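Local coordinates for dihydrodipicolinate synthase (Bacillus anthracis, PDB 1XL9), which probably catalyses the condensation of pyruvate with aspartate semialdehyde, an early step of the pathway to diaminopimelate and lysine, at residues A[43-48]-A[221-226]; A[47-52]-A[81-86]. One frame throughout, in Å; residues are numbered along the deposited sequence.

Overall arrangement
From the N terminus, strand 16-20 leads through helix 32-44 into residues 43-48, which turn into strand 49-52, so contacts 1 and 2 begin on one continuous piece of chain and share Thr47 and Thr48. Contact 2 closes the shorter loop: 28 residues, including helix 64-78, separate its segments, and the returning strand 84-86 lies beside strand 49-52. Contact 1 spans 172 residues, within which the whole of that strand-helix-strand unit falls, and brings the turn after helix 32-44 against helix 218-233, which follows the last barrel strand, 212-215. Their centres lie about 13 Å apart, and Ile43 packs on Arg81 between them. Contact 2 thus joins neighbouring strands, contact 1 the first and last sectors of the closed barrel.

Contact 1: A[43-48]-A[221-226]; sequences IDNGTT and IGNEMQ
Asn45 and Asn223 bring their amides together at the outer edge of this contact, with the two planes turned 35° from each other. OD1 of Asn45 is 2.8 Å from ND2 of Asn223, yet the angle at the hydrogen is too poor for a hydrogen bond. The better-formed connection runs through a water, which donates to Asn45 OD1 at 3.0 Å and accepts from the backbone N of Asn223 at 3.1 Å. That N lies at a kink in helix 218-233, where it has no bond to the preceding turn, and the water supplies its partner. With CG beside the backbone N (chi1 -85°), the other end of the Asn45 amide turns back to the last turn of helix 32-44, where ND2 bonds to Tyr41 O. The Asn223 side chain lies alongside the loop backbone, its OD1 3.4 Å from Asn45 CA.

Further in, the backbones themselves approach, with no side chain between the two glycines. Gly46 CA and Gly222 CA are 5.3 Å apart, and Asn45 O comes within 3.5 Å of Gly222 C. Gly46 adopts a positive phi of 95°, consistent with a tight turn after the helix. Gln226, its chain bent at chi2, brings its amide to the carbonyl of Gly46 and skirts the methyl of Thr48. The hydroxyl of Thr48 is engaged by Phe13 O.

This water-bridged, largely surface packing joins the loop entering the second strand to the helix after the eighth, where a TIM barrel closes on itself.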
ATOM      1  N   ILE A  43     -23.653  30.281   1.193  1.00 42.81           N
ATOM      2  CA  ILE A  43     -23.335  31.407   0.315  1.00 43.57           C
ATOM      3  C   ILE A  43     -22.937  32.643   1.113  1.00 44.02           C
ATOM      4  O   ILE A  43     -22.185  33.475   0.625  1.00 43.70           O
ATOM      5  CB  ILE A  43     -24.499  31.769  -0.665  1.00 43.79           C
ATOM      6  CG1 ILE A  43     -24.784  30.621  -1.636  1.00 43.72           C
ATOM      7  CG2 ILE A  43     -24.160  33.045  -1.486  1.00 42.51           C
ATOM      8  CD1 ILE A  43     -26.177  30.705  -2.319  1.00 43.31           C
ATOM      9  N   ASP A  44     -23.433  32.773   2.342  1.00 45.14           N
ATOM     10  CA  ASP A  44     -23.027  33.908   3.164  1.00 45.52           C
ATOM     11  C   ASP A  44     -21.716  33.631   3.925  1.00 46.21           C
ATOM     12  O   ASP A  44     -21.104  34.561   4.444  1.00 47.26           O
ATOM     13  CB  ASP A  44     -24.179  34.361   4.089  1.00 46.58           C
ATOM     14  CG  ASP A  44     -25.312  35.108   3.316  0.70 47.45           C
ATOM     15  OD1 ASP A  44     -26.373  35.358   3.913  0.70 49.09           O
ATOM     16  OD2 ASP A  44     -25.163  35.452   2.114  0.70 50.31           O
ATOM     17  N   ASN A  45     -21.265  32.371   3.938  1.00 45.74           N
ATOM     18  CA  ASN A  45     -20.104  31.935   4.697  1.00 44.48           C
ATOM     19  C   ASN A  45     -18.997  31.343   3.803  1.00 43.62           C
ATOM     20  O   ASN A  45     -18.409  30.323   4.124  1.00 43.30           O
ATOM     21  CB  ASN A  45     -20.545  30.894   5.717  1.00 45.77           C
ATOM     22  CG  ASN A  45     -21.057  31.498   6.997  1.00 48.27           C
ATOM     23  OD1 ASN A  45     -20.260  31.790   7.892  1.00 51.89           O
ATOM     24  ND2 ASN A  45     -22.392  31.627   7.130  1.00 49.98           N
ATOM     25  N   GLY A  46     -18.759  31.980   2.661  1.00 42.26           N
ATOM     26  CA  GLY A  46     -17.580  31.744   1.822  1.00 41.33           C
ATOM     27  C   GLY A  46     -17.674  30.772   0.658  1.00 39.93           C
ATOM     28  O   GLY A  46     -16.694  30.531  -0.014  1.00 39.76           O
ATOM     29  N   THR A  47     -18.827  30.179   0.425  1.00 39.15           N
ATOM     30  CA  THR A  47     -18.923  29.187  -0.660  1.00 38.46           C
ATOM     31  C   THR A  47     -19.086  29.968  -1.946  1.00 37.66           C
ATOM     32  O   THR A  47     -19.981  30.781  -2.043  1.00 36.04           O
ATOM     33  CB  THR A  47     -20.101  28.237  -0.440  1.00 38.59           C
ATOM     34  OG1 THR A  47     -19.727  27.286   0.555  1.00 36.27           O
ATOM     35  CG2 THR A  47     -20.476  27.511  -1.700  1.00 38.63           C
ATOM     36  N   THR A  48     -18.185  29.746  -2.904  1.00 37.51           N
ATOM     37  CA  THR A  48     -18.283  30.378  -4.212  1.00 37.69           C
ATOM     38  C   THR A  48     -18.875  29.477  -5.293  1.00 37.65           C
ATOM     39  O   THR A  48     -19.060  29.904  -6.433  1.00 39.62           O
ATOM     40  CB  THR A  48     -16.936  30.893  -4.677  1.00 37.31           C
ATOM     41  OG1 THR A  48     -16.063  29.795  -4.860  1.00 36.61           O
ATOM     42  CG2 THR A  48     -16.320  31.892  -3.633  1.00 38.98           C
ATOM     43  N   ILE A 221     -16.210  25.943   8.795  1.00 42.15           N
ATOM     44  CA  ILE A 221     -15.142  26.955   8.874  1.00 41.83           C
ATOM     45  C   ILE A 221     -14.832  27.550   7.472  1.00 41.26           C
ATOM     46  O   ILE A 221     -13.695  27.889   7.177  1.00 40.75           O
ATOM     47  CB  ILE A 221     -13.836  26.399   9.536  1.00 41.28           C
ATOM     48  CG1 ILE A 221     -13.355  25.160   8.786  1.00 42.80           C
ATOM     49  CG2 ILE A 221     -14.055  26.081  11.069  1.00 40.94           C
ATOM     50  CD1 ILE A 221     -11.921  24.673   9.150  1.00 42.87           C
ATOM     51  N   GLY A 222     -15.847  27.735   6.643  1.00 41.15           N
ATOM     52  CA  GLY A 222     -15.618  28.339   5.309  1.00 41.65           C
ATOM     53  C   GLY A 222     -15.158  29.793   5.308  1.00 42.03           C
ATOM     54  O   GLY A 222     -14.499  30.235   4.376  1.00 41.98           O
ATOM     55  N   ASN A 223     -15.559  30.549   6.331  1.00 42.58           N
ATOM     56  CA  ASN A 223     -15.045  31.920   6.580  1.00 43.35           C
ATOM     57  C   ASN A 223     -13.520  31.977   6.868  1.00 43.34           C
ATOM     58  O   ASN A 223     -12.786  32.806   6.313  1.00 43.39           O
ATOM     59  CB  ASN A 223     -15.817  32.564   7.756  1.00 43.51           C
ATOM     60  CG  ASN A 223     -17.157  33.165   7.318  1.00 44.04           C
ATOM     61  OD1 ASN A 223     -17.381  33.434   6.134  1.00 39.32           O
ATOM     62  ND2 ASN A 223     -18.036  33.405   8.282  1.00 41.73           N
ATOM     63  N   GLU A 224     -13.067  31.054   7.708  1.00 43.84           N
ATOM     64  CA  GLU A 224     -11.663  30.932   8.084  1.00 43.93           C
ATOM     65  C   GLU A 224     -10.812  30.504   6.893  1.00 43.84           C
ATOM     66  O   GLU A 224      -9.691  31.007   6.701  1.00 44.28           O
ATOM     67  CB  GLU A 224     -11.522  29.962   9.247  1.00 43.86           C
ATOM     68  CG  GLU A 224     -12.093  30.505  10.554  1.00 46.36           C
ATOM     69  CD  GLU A 224     -13.585  30.247  10.711  1.00 49.18           C
ATOM     70  OE1 GLU A 224     -14.276  30.059   9.675  1.00 47.62           O
ATOM     71  OE2 GLU A 224     -14.062  30.236  11.872  1.00 49.11           O
ATOM     72  N   MET A 225     -11.351  29.607   6.075  1.00 43.83           N
ATOM     73  CA  MET A 225     -10.681  29.177   4.830  1.00 43.71           C
ATOM     74  C   MET A 225     -10.476  30.297   3.847  1.00 44.43           C
ATOM     75  O   MET A 225      -9.443  30.407   3.198  1.00 44.85           O
ATOM     76  CB  MET A 225     -11.487  28.076   4.147  1.00 44.15           C
ATOM     77  CG  MET A 225     -11.596  26.765   4.993  1.00 43.66           C
ATOM     78  SD  MET A 225     -12.561  25.445   4.213  1.00 39.67           S
ATOM     79  CE  MET A 225     -11.505  25.111   2.819  1.00 38.09           C
ATOM     80  N   GLN A 226     -11.473  31.151   3.748  1.00 45.44           N
ATOM     81  CA  GLN A 226     -11.446  32.288   2.831  1.00 45.69           C
ATOM     82  C   GLN A 226     -10.424  33.322   3.359  1.00 45.88           C
ATOM     83  O   GLN A 226      -9.645  33.900   2.601  1.00 45.20           O
ATOM     84  CB  GLN A 226     -12.870  32.841   2.773  1.00 46.16           C
ATOM     85  CG  GLN A 226     -13.448  33.199   1.420  1.00 48.28           C
ATOM     86  CD  GLN A 226     -13.019  32.323   0.199  1.00 50.24           C
ATOM     87  OE1 GLN A 226     -13.856  31.636  -0.415  1.00 51.31           O
ATOM     88  NE2 GLN A 226     -11.755  32.444  -0.209  1.00 45.48           N
TER
HETATM   89  O   HOH W   1     -17.842  30.055   8.426  1.00 46.07           O

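Contact 2: A[47-52]-A[81-86]; sequences TTAIVV and RVPVIA
Val82 fits its forked side chain against the bend where residues 47-52 straighten into a strand. One branch, CG1, rests 3.7 Å from Ala49 CA, while the other, CG2, reaches to 3.5 Å from Thr48 O. CG1 also meets the end of Ile50, whose CD1 is 4.1 Å away, the two side chains crossing at about a right angle. A first torsion far from staggered (chi1 121°) accompanies this two-branched fit.

Beyond Pro83 the two strands run parallel, 21° between their directions, and the side chains alternate between faces. On the barrel's inner side, Ile85 CD1 lies 3.8 Å from Val51 CG2, and Met112 of the next strand touches both residues. On the outer side a diagonal pair interlocks: Val52 CG2 sits next to its own backbone N and points back, Val84 CG1 sits next to its own carbonyl carbon and points forward, and the two methyls meet at 3.7 Å. Helix 64-78 covers this face, packing on Ile50, Val52 and Ala86.

Three backbone bonds fix the register: Ile50 N to Pro83 O at 2.9 Å, Ile85 N to Ile50 O at 2.6 Å and Val52 N to Ile85 O at 2.7 Å.

No side-chain hydrogen bond passes between these two segments; side chains meet through hydrocarbon, partly against carbonyl oxygens, so polar pairing falls to the backbone peptide groups, consistent with a beta-alpha-beta crossover cohering through backbone bonds and hydrocarbon fit.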
ATOM      1  N   THR A  47     -18.827  30.179   0.425  1.00 39.15           N
ATOM      2  CA  THR A  47     -18.923  29.187  -0.660  1.00 38.46           C
ATOM      3  C   THR A  47     -19.086  29.968  -1.946  1.00 37.66           C
ATOM      4  O   THR A  47     -19.981  30.781  -2.043  1.00 36.04           O
ATOM      5  CB  THR A  47     -20.101  28.237  -0.440  1.00 38.59           C
ATOM      6  OG1 THR A  47     -19.727  27.286   0.555  1.00 36.27           O
ATOM      7  CG2 THR A  47     -20.476  27.511  -1.700  1.00 38.63           C
ATOM      8  N   THR A  48     -18.185  29.746  -2.904  1.00 37.51           N
ATOM      9  CA  THR A  48     -18.283  30.378  -4.212  1.00 37.69           C
ATOM     10  C   THR A  48     -18.875  29.477  -5.293  1.00 37.65           C
ATOM     11  O   THR A  48     -19.060  29.904  -6.433  1.00 39.62           O
ATOM     12  CB  THR A  48     -16.936  30.893  -4.677  1.00 37.31           C
ATOM     13  OG1 THR A  48     -16.063  29.795  -4.860  1.00 36.61           O
ATOM     14  CG2 THR A  48     -16.320  31.892  -3.633  1.00 38.98           C
ATOM     15  N   ALA A  49     -19.138  28.216  -4.969  1.00 37.83           N
ATOM     16  CA  ALA A  49     -19.928  27.348  -5.859  1.00 36.90           C
ATOM     17  C   ALA A  49     -20.465  26.157  -5.081  1.00 36.96           C
ATOM     18  O   ALA A  49     -19.944  25.798  -4.019  1.00 35.31           O
ATOM     19  CB  ALA A  49     -19.124  26.903  -7.059  1.00 37.42           C
ATOM     20  N   ILE A  50     -21.521  25.535  -5.614  1.00 36.85           N
ATOM     21  CA  ILE A  50     -22.134  24.389  -4.928  1.00 36.12           C
ATOM     22  C   ILE A  50     -22.135  23.139  -5.803  1.00 35.77           C
ATOM     23  O   ILE A  50     -22.639  23.154  -6.943  1.00 35.41           O
ATOM     24  CB  ILE A  50     -23.556  24.732  -4.390  1.00 35.86           C
ATOM     25  CG1 ILE A  50     -23.463  25.780  -3.262  1.00 36.32           C
ATOM     26  CG2 ILE A  50     -24.212  23.515  -3.872  1.00 35.19           C
ATOM     27  CD1 ILE A  50     -24.748  26.532  -2.971  1.00 37.19           C
ATOM     28  N   VAL A  51     -21.544  22.075  -5.239  1.00 35.15           N
ATOM     29  CA  VAL A  51     -21.634  20.690  -5.728  1.00 34.39           C
ATOM     30  C   VAL A  51     -22.760  19.954  -4.952  1.00 34.72           C
ATOM     31  O   VAL A  51     -22.736  19.798  -3.675  1.00 34.99           O
ATOM     32  CB  VAL A  51     -20.261  19.953  -5.664  1.00 33.76           C
ATOM     33  CG1 VAL A  51     -20.340  18.595  -6.356  1.00 34.41           C
ATOM     34  CG2 VAL A  51     -19.147  20.798  -6.265  1.00 31.50           C
ATOM     35  N   VAL A  52     -23.752  19.533  -5.755  1.00 35.12           N
ATOM     36  CA  VAL A  52     -25.050  18.961  -5.346  1.00 34.43           C
ATOM     37  C   VAL A  52     -25.058  17.490  -5.698  1.00 35.41           C
ATOM     38  O   VAL A  52     -24.850  17.120  -6.883  1.00 35.25           O
ATOM     39  CB  VAL A  52     -26.308  19.554  -6.115  1.00 33.45           C
ATOM     40  CG1 VAL A  52     -27.597  19.254  -5.373  1.00 32.23           C
ATOM     41  CG2 VAL A  52     -26.232  20.964  -6.306  1.00 33.69           C
ATOM     42  N   ARG A  81     -26.792  32.951  -8.008  1.00 41.25           N
ATOM     43  CA  ARG A  81     -25.888  33.686  -7.111  1.00 41.68           C
ATOM     44  C   ARG A  81     -24.453  33.123  -7.116  1.00 42.23           C
ATOM     45  O   ARG A  81     -23.488  33.813  -6.790  1.00 43.09           O
ATOM     46  CB  ARG A  81     -26.450  33.684  -5.686  1.00 42.36           C
ATOM     47  CG  ARG A  81     -27.573  34.737  -5.421  1.00 41.41           C
ATOM     48  CD  ARG A  81     -28.033  34.690  -3.968  1.00 40.49           C
ATOM     49  NE  ARG A  81     -28.762  33.472  -3.674  1.00 37.69           N
ATOM     50  CZ  ARG A  81     -28.989  32.969  -2.466  1.00 40.57           C
ATOM     51  NH1 ARG A  81     -28.529  33.537  -1.347  1.00 41.73           N
ATOM     52  NH2 ARG A  81     -29.664  31.851  -2.377  1.00 41.12           N
ATOM     53  N   VAL A  82     -24.334  31.878  -7.568  1.00 42.29           N
ATOM     54  CA  VAL A  82     -23.160  31.029  -7.419  1.00 41.21           C
ATOM     55  C   VAL A  82     -23.418  29.882  -8.427  1.00 40.41           C
ATOM     56  O   VAL A  82     -24.583  29.490  -8.617  1.00 39.15           O
ATOM     57  CB  VAL A  82     -23.106  30.612  -5.902  1.00 40.95           C
ATOM     58  CG1 VAL A  82     -23.146  29.179  -5.676  1.00 40.37           C
ATOM     59  CG2 VAL A  82     -21.972  31.297  -5.181  1.00 41.89           C
ATOM     60  N   PRO A  83     -22.376  29.412  -9.151  1.00 40.53           N
ATOM     61  CA  PRO A  83     -22.563  28.207  -9.996  1.00 40.79           C
ATOM     62  C   PRO A  83     -22.986  26.960  -9.219  1.00 40.76           C
ATOM     63  O   PRO A  83     -22.576  26.751  -8.051  1.00 40.45           O
ATOM     64  CB  PRO A  83     -21.181  27.974 -10.627  1.00 40.42           C
ATOM     65  CG  PRO A  83     -20.457  29.243 -10.480  1.00 40.72           C
ATOM     66  CD  PRO A  83     -21.000  29.940  -9.281  1.00 40.70           C
ATOM     67  N   VAL A  84     -23.825  26.174  -9.888  1.00 40.62           N
ATOM     68  CA  VAL A  84     -24.363  24.921  -9.368  1.00 40.22           C
ATOM     69  C   VAL A  84     -23.808  23.795 -10.187  1.00 39.74           C
ATOM     70  O   VAL A  84     -23.986  23.775 -11.427  1.00 39.41           O
ATOM     71  CB  VAL A  84     -25.876  24.888  -9.427  1.00 40.42           C
ATOM     72  CG1 VAL A  84     -26.405  23.494  -9.040  1.00 40.71           C
ATOM     73  CG2 VAL A  84     -26.436  25.946  -8.476  1.00 42.00           C
ATOM     74  N   ILE A  85     -23.085  22.906  -9.494  1.00 38.76           N
ATOM     75  CA  ILE A  85     -22.473  21.735 -10.114  1.00 38.64           C
ATOM     76  C   ILE A  85     -23.148  20.477  -9.550  1.00 38.00           C
ATOM     77  O   ILE A  85     -23.100  20.194  -8.313  1.00 37.01           O
ATOM     78  CB  ILE A  85     -20.932  21.601  -9.870  1.00 39.13           C
ATOM     79  CG1 ILE A  85     -20.186  22.923 -10.129  1.00 38.77           C
ATOM     80  CG2 ILE A  85     -20.382  20.472 -10.696  1.00 37.85           C
ATOM     81  CD1 ILE A  85     -18.906  23.056  -9.297  1.00 38.04           C
ATOM     82  N   ALA A  86     -23.784  19.761 -10.474  1.00 36.51           N
ATOM     83  CA  ALA A  86     -24.473  18.528 -10.196  1.00 36.57           C
ATOM     84  C   ALA A  86     -23.565  17.343 -10.452  1.00 35.68           C
ATOM     85  O   ALA A  86     -22.921  17.238 -11.539  1.00 36.15           O
ATOM     86  CB  ALA A  86     -25.714  18.409 -11.076  1.00 36.65           C
TER